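Local structure of sortase family protein (Streptococcus agalactiae, 3O0P) at residues 82-87 with 95-100; 118-123 with 178-183. The protein probably cleaves the sorting signals of pilin subunits and joins the subunits covalently into surface pili, as a class C sortase. All coordinates share one frame; numbering follows the deposited sequence.

Interaction 1: residues 82-87 with 95-100; sequences LPIFAG and KGAGHL
K95 lays its side chain across one face of the F85 ring, the two groups crossing at about a right angle. CG of K95 lies between its backbone N and carbonyl carbon (chi1 63°), and the extended chain beyond it carries CE over the ring centre, 3.5 Å above the F85 plane. This is a CH-pi contact; K95 NZ lies farther out, 4.2 Å from the F85 centroid, in an off-centre cation-pi contact. With CG anti to the carbonyl carbon (chi1 -59°), the F85 ring extends toward the lysine, while A97 O and G96 CA border the ring edge.

Beneath the side chains, strands 82-85 and 97-99 pair in parallel within a beta-alpha-beta crossover through helix 90-93. A97 N donates to P83 O (2.9 Å). F85 N donates to A97 O (2.8 Å) in a nearly straight bond. H99 N is shared, through a bent bond to F85 O (3.1 Å) and a weak one to G87 O. On the other face of the sheet from F85, I84 CG1 and A97 CB approach to 4.4 Å and pack with I73 and I116. The H99 ring turns away from strand 82-85, its ND1 bonded to Y60 OH and its NE2 to S104 O. The parallel pairing thus satisfies P83 O, F85 N, A97 N and A97 O in a buried setting, while the exposed K95 spends its apolar methylenes on F85 and keeps its ammonium near the ring's pi electrons.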
loop_
_atom_site.group_PDB
_atom_site.type_symbol
_atom_site.label_atom_id
_atom_site.label_comp_id
_atom_site.label_asym_id
_atom_site.label_seq_id
_atom_site.Cartn_x
_atom_site.Cartn_y
_atom_site.Cartn_z
ATOM N N LEU A 82 -8.663 5.664 -2.846
ATOM C CA LEU A 82 -9.116 4.281 -2.915
ATOM C C LEU A 82 -9.054 3.583 -1.578
ATOM O O LEU A 82 -8.165 3.833 -0.788
ATOM C CB LEU A 82 -8.223 3.495 -3.855
ATOM C CG LEU A 82 -8.165 3.988 -5.296
ATOM C CD1 LEU A 82 -7.081 3.247 -6.049
ATOM C CD2 LEU A 82 -9.507 3.799 -6.004
ATOM N N PRO A 83 -10.005 2.679 -1.331
ATOM C CA PRO A 83 -9.854 1.806 -0.156
ATOM C C PRO A 83 -8.664 0.871 -0.293
ATOM O O PRO A 83 -8.345 0.423 -1.396
ATOM C CB PRO A 83 -11.164 1.004 -0.146
ATOM C CG PRO A 83 -11.607 0.990 -1.601
ATOM C CD PRO A 83 -11.107 2.261 -2.224
ATOM N N ILE A 84 -8.012 0.608 0.836
ATOM C CA ILE A 84 -6.960 -0.393 0.926
ATOM C C ILE A 84 -7.497 -1.591 1.698
ATOM O O ILE A 84 -7.986 -1.452 2.824
ATOM C CB ILE A 84 -5.717 0.131 1.684
ATOM C CG1 ILE A 84 -5.200 1.456 1.090
ATOM C CG2 ILE A 84 -4.626 -0.931 1.667
ATOM C CD1 ILE A 84 -4.158 2.129 1.984
ATOM N N PHE A 85 -7.393 -2.750 1.075
ATOM C CA PHE A 85 -7.770 -4.017 1.695
ATOM C C PHE A 85 -6.510 -4.790 2.051
ATOM O O PHE A 85 -5.466 -4.625 1.419
ATOM C CB PHE A 85 -8.609 -4.855 0.737
ATOM C CG PHE A 85 -9.873 -4.184 0.298
ATOM C CD1 PHE A 85 -11.034 -4.333 1.042
ATOM C CD2 PHE A 85 -9.905 -3.393 -0.838
ATOM C CE1 PHE A 85 -12.211 -3.722 0.636
ATOM C CE2 PHE A 85 -11.089 -2.775 -1.243
ATOM C CZ PHE A 85 -12.225 -2.937 -0.506
ATOM N N ALA A 86 -6.596 -5.629 3.075
ATOM C CA ALA A 86 -5.500 -6.524 3.384
ATOM C C ALA A 86 -5.286 -7.500 2.246
ATOM O O ALA A 86 -6.215 -7.998 1.619
ATOM C CB ALA A 86 -5.765 -7.274 4.668
ATOM N N GLY A 87 -4.020 -7.766 1.977
ATOM C CA GLY A 87 -3.626 -8.706 0.950
ATOM C C GLY A 87 -3.765 -8.133 -0.443
ATOM O O GLY A 87 -4.128 -6.981 -0.663
ATOM N N LYS A 95 -11.433 -4.468 -6.725
ATOM C CA LYS A 95 -12.286 -3.481 -6.060
ATOM C C LYS A 95 -11.546 -2.309 -5.391
ATOM O O LYS A 95 -12.175 -1.416 -4.816
ATOM C CB LYS A 95 -13.188 -4.178 -5.037
ATOM C CG LYS A 95 -12.440 -4.858 -3.910
ATOM C CD LYS A 95 -13.392 -5.609 -2.977
ATOM C CE LYS A 95 -12.617 -6.289 -1.862
ATOM N NZ LYS A 95 -13.521 -6.835 -0.821
ATOM N N GLY A 96 -10.220 -2.294 -5.441
ATOM C CA GLY A 96 -9.494 -1.223 -4.792
ATOM C C GLY A 96 -8.024 -1.534 -4.733
ATOM O O GLY A 96 -7.493 -2.268 -5.565
ATOM N N ALA A 97 -7.368 -0.945 -3.743
ATOM C CA ALA A 97 -5.950 -1.192 -3.529
ATOM C C ALA A 97 -5.763 -2.293 -2.512
ATOM O O ALA A 97 -6.620 -2.516 -1.652
ATOM C CB ALA A 97 -5.241 0.063 -3.079
ATOM N N GLY A 98 -4.621 -2.977 -2.620
ATOM C CA GLY A 98 -4.237 -3.995 -1.669
ATOM C C GLY A 98 -2.943 -3.621 -0.984
ATOM O O GLY A 98 -2.186 -2.773 -1.422
ATOM N N HIS A 99 -2.693 -4.298 0.109
ATOM C CA HIS A 99 -1.433 -4.204 0.825
ATOM C C HIS A 99 -0.645 -5.481 0.570
ATOM O O HIS A 99 -1.193 -6.597 0.587
ATOM C CB HIS A 99 -1.683 -4.017 2.312
ATOM C CG HIS A 99 -0.450 -4.214 3.127
ATOM N ND1 HIS A 99 -0.141 -5.407 3.747
ATOM C CD2 HIS A 99 0.586 -3.378 3.373
ATOM C CE1 HIS A 99 1.043 -5.297 4.317
ATOM N NE2 HIS A 99 1.504 -4.077 4.103
ATOM N N LEU A 100 0.636 -5.323 0.269
ATOM C CA LEU A 100 1.478 -6.454 -0.060
ATOM C C LEU A 100 1.952 -7.180 1.196
ATOM O O LEU A 100 2.760 -6.669 1.962
ATOM C CB LEU A 100 2.655 -6.005 -0.905
ATOM C CG LEU A 100 3.466 -7.115 -1.547
ATOM C CD1 LEU A 100 2.607 -7.945 -2.493
ATOM C CD2 LEU A 100 4.640 -6.524 -2.276
#

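Interaction 2: residues 118-123 with 178-183; sequences AHSGIP and LLTCTP
Just after strand 112-117, the backbone of A118 lies beside L179 and makes a weak bond, A118 N to L179 O at 3.3 Å, and residues 119-123 follow as a loop. The end of strand 174-182 carries the TLxTC signature of the sortase beta-barrel, closing on C181, so C181, with H119 across from it and R190 touching C181 from strand 189-198, probably forms the active site as in other sortases.

T180 carries the first side-chain bond. Its OG1, anti to the backbone N (chi1 -165°), donates to A118 O at 2.7 Å, in the plane of that carbonyl. T180 OG1 also lies 3.1 Å from S120 N, but at an angle too poor for a hydrogen bond. S120 answers from the loop: with OG between its own N and carbonyl carbon (chi1 62°), it donates to C181 O at 2.7 Å, approaching from above the carbonyl plane. Two hydroxyls, one from each segment, therefore grip the main chain of the other on either side of H119 in sequence, fixing the loop against the strand where the cysteine sits.

The H119 ring meets Y48 edge-to-face, and Y48 also touches C181. I122 CG1 lies 3.6 Å above the plane of the H119 ring, toward its rim. H119 ND1 accepts the backbone N-H of G121 at 3.0 Å, the donor 15° out of the ring plane.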
loop_
_atom_site.group_PDB
_atom_site.type_symbol
_atom_site.label_atom_id
_atom_site.label_comp_id
_atom_site.label_asym_id
_atom_site.label_seq_id
_atom_site.Cartn_x
_atom_site.Cartn_y
_atom_site.Cartn_z
ATOM N N ALA A 118 -2.157 -1.550 -6.743
ATOM C CA ALA A 118 -3.417 -1.618 -7.466
ATOM C C ALA A 118 -3.113 -1.782 -8.939
ATOM O O ALA A 118 -2.041 -1.453 -9.412
ATOM C CB ALA A 118 -4.276 -0.376 -7.210
ATOM N N HIS A 119 -4.083 -2.316 -9.649
ATOM C CA HIS A 119 -3.893 -2.669 -11.044
ATOM C C HIS A 119 -3.811 -1.442 -11.946
ATOM O O HIS A 119 -4.449 -0.411 -11.680
ATOM C CB HIS A 119 -5.024 -3.602 -11.526
ATOM C CG HIS A 119 -4.535 -4.740 -12.366
ATOM N ND1 HIS A 119 -3.938 -4.548 -13.594
ATOM C CD2 HIS A 119 -4.552 -6.077 -12.161
ATOM C CE1 HIS A 119 -3.614 -5.719 -14.114
ATOM N NE2 HIS A 119 -3.974 -6.663 -13.263
ATOM N N SER A 120 -3.022 -1.571 -13.012
ATOM C CA SER A 120 -2.941 -0.539 -14.048
ATOM C C SER A 120 -3.636 -0.934 -15.333
ATOM O O SER A 120 -3.760 -0.115 -16.232
ATOM C CB SER A 120 -1.492 -0.254 -14.386
ATOM O OG SER A 120 -0.903 -1.426 -14.901
ATOM N N GLY A 121 -4.044 -2.190 -15.437
ATOM C CA GLY A 121 -4.503 -2.733 -16.713
ATOM C C GLY A 121 -5.854 -3.418 -16.669
ATOM O O GLY A 121 -6.092 -4.359 -17.429
ATOM N N ILE A 122 -6.743 -2.954 -15.799
ATOM C CA ILE A 122 -8.129 -3.428 -15.818
ATOM C C ILE A 122 -8.943 -2.426 -16.629
ATOM O O ILE A 122 -9.080 -1.274 -16.232
ATOM C CB ILE A 122 -8.745 -3.573 -14.393
ATOM C CG1 ILE A 122 -7.963 -4.606 -13.575
ATOM C CG2 ILE A 122 -10.220 -3.995 -14.496
ATOM C CD1 ILE A 122 -8.473 -4.818 -12.161
ATOM N N PRO A 123 -9.486 -2.858 -17.777
ATOM C CA PRO A 123 -10.264 -1.925 -18.590
ATOM C C PRO A 123 -11.403 -1.342 -17.763
ATOM O O PRO A 123 -12.005 -2.063 -16.963
ATOM C CB PRO A 123 -10.810 -2.811 -19.725
ATOM C CG PRO A 123 -9.872 -3.969 -19.795
ATOM C CD PRO A 123 -9.413 -4.199 -18.380
ATOM N N LEU A 178 4.225 2.603 -3.883
ATOM C CA LEU A 178 3.057 2.277 -4.688
ATOM C C LEU A 178 3.511 1.416 -5.858
ATOM O O LEU A 178 4.428 1.769 -6.583
ATOM C CB LEU A 178 2.384 3.553 -5.186
ATOM C CG LEU A 178 1.991 4.550 -4.083
ATOM C CD1 LEU A 178 1.268 5.715 -4.668
ATOM C CD2 LEU A 178 1.172 3.902 -2.971
ATOM N N LEU A 179 2.875 0.253 -5.990
ATOM C CA LEU A 179 3.286 -0.810 -6.890
ATOM C C LEU A 179 2.211 -1.117 -7.917
ATOM O O LEU A 179 1.045 -1.284 -7.559
ATOM C CB LEU A 179 3.570 -2.080 -6.069
ATOM C CG LEU A 179 3.808 -3.387 -6.816
ATOM C CD1 LEU A 179 5.081 -3.310 -7.584
ATOM C CD2 LEU A 179 3.810 -4.571 -5.837
ATOM N N THR A 180 2.583 -1.165 -9.189
ATOM C CA THR A 180 1.649 -1.631 -10.193
ATOM C C THR A 180 2.392 -2.368 -11.307
ATOM O O THR A 180 3.614 -2.500 -11.251
ATOM C CB THR A 180 0.767 -0.497 -10.738
ATOM O OG1 THR A 180 -0.348 -1.062 -11.436
ATOM C CG2 THR A 180 1.520 0.435 -11.674
ATOM N N CYS A 181 1.652 -2.867 -12.294
ATOM C CA CYS A 181 2.229 -3.530 -13.468
ATOM C C CYS A 181 2.519 -2.592 -14.606
ATOM O O CYS A 181 1.832 -1.590 -14.778
ATOM C CB CYS A 181 1.259 -4.540 -14.022
ATOM S SG CYS A 181 1.083 -5.872 -12.958
ATOM N N THR A 182 3.517 -2.936 -15.412
ATOM C CA THR A 182 3.907 -2.103 -16.536
ATOM C C THR A 182 4.642 -2.991 -17.535
ATOM O O THR A 182 5.181 -4.037 -17.154
ATOM C CB THR A 182 4.812 -0.939 -16.058
ATOM O OG1 THR A 182 5.029 -0.021 -17.138
ATOM C CG2 THR A 182 6.162 -1.445 -15.550
ATOM N N PRO A 183 4.607 -2.645 -18.817
ATOM C CA PRO A 183 3.802 -1.637 -19.505
ATOM C C PRO A 183 2.330 -1.979 -19.395
ATOM O O PRO A 183 1.962 -3.139 -19.140
ATOM C CB PRO A 183 4.248 -1.754 -20.979
ATOM C CG PRO A 183 5.540 -2.498 -20.951
ATOM C CD PRO A 183 5.476 -3.387 -19.745
#

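From the N terminus, strand 80-85 leads through helix 90-93 into strand 97-99, and interaction 1 closes this short local loop. The chain then turns back antiparallel along strand 112-117 and enters the loop that begins interaction 2. That contact closes a much longer excursion, through strands 139-143 and 148-159, when strand 174-182 returns beside 112-117. The two closures follow in series, neither nested nor crossed. Strand 112-117 bridges them within one sheet, and they also meet directly: A118 CB packs 4.1 Å from A97 CA, and L100 CD2 lies 4.1 Å from L179 CD2. Together they tie the crossover unit to the loop and strand of the probable active site.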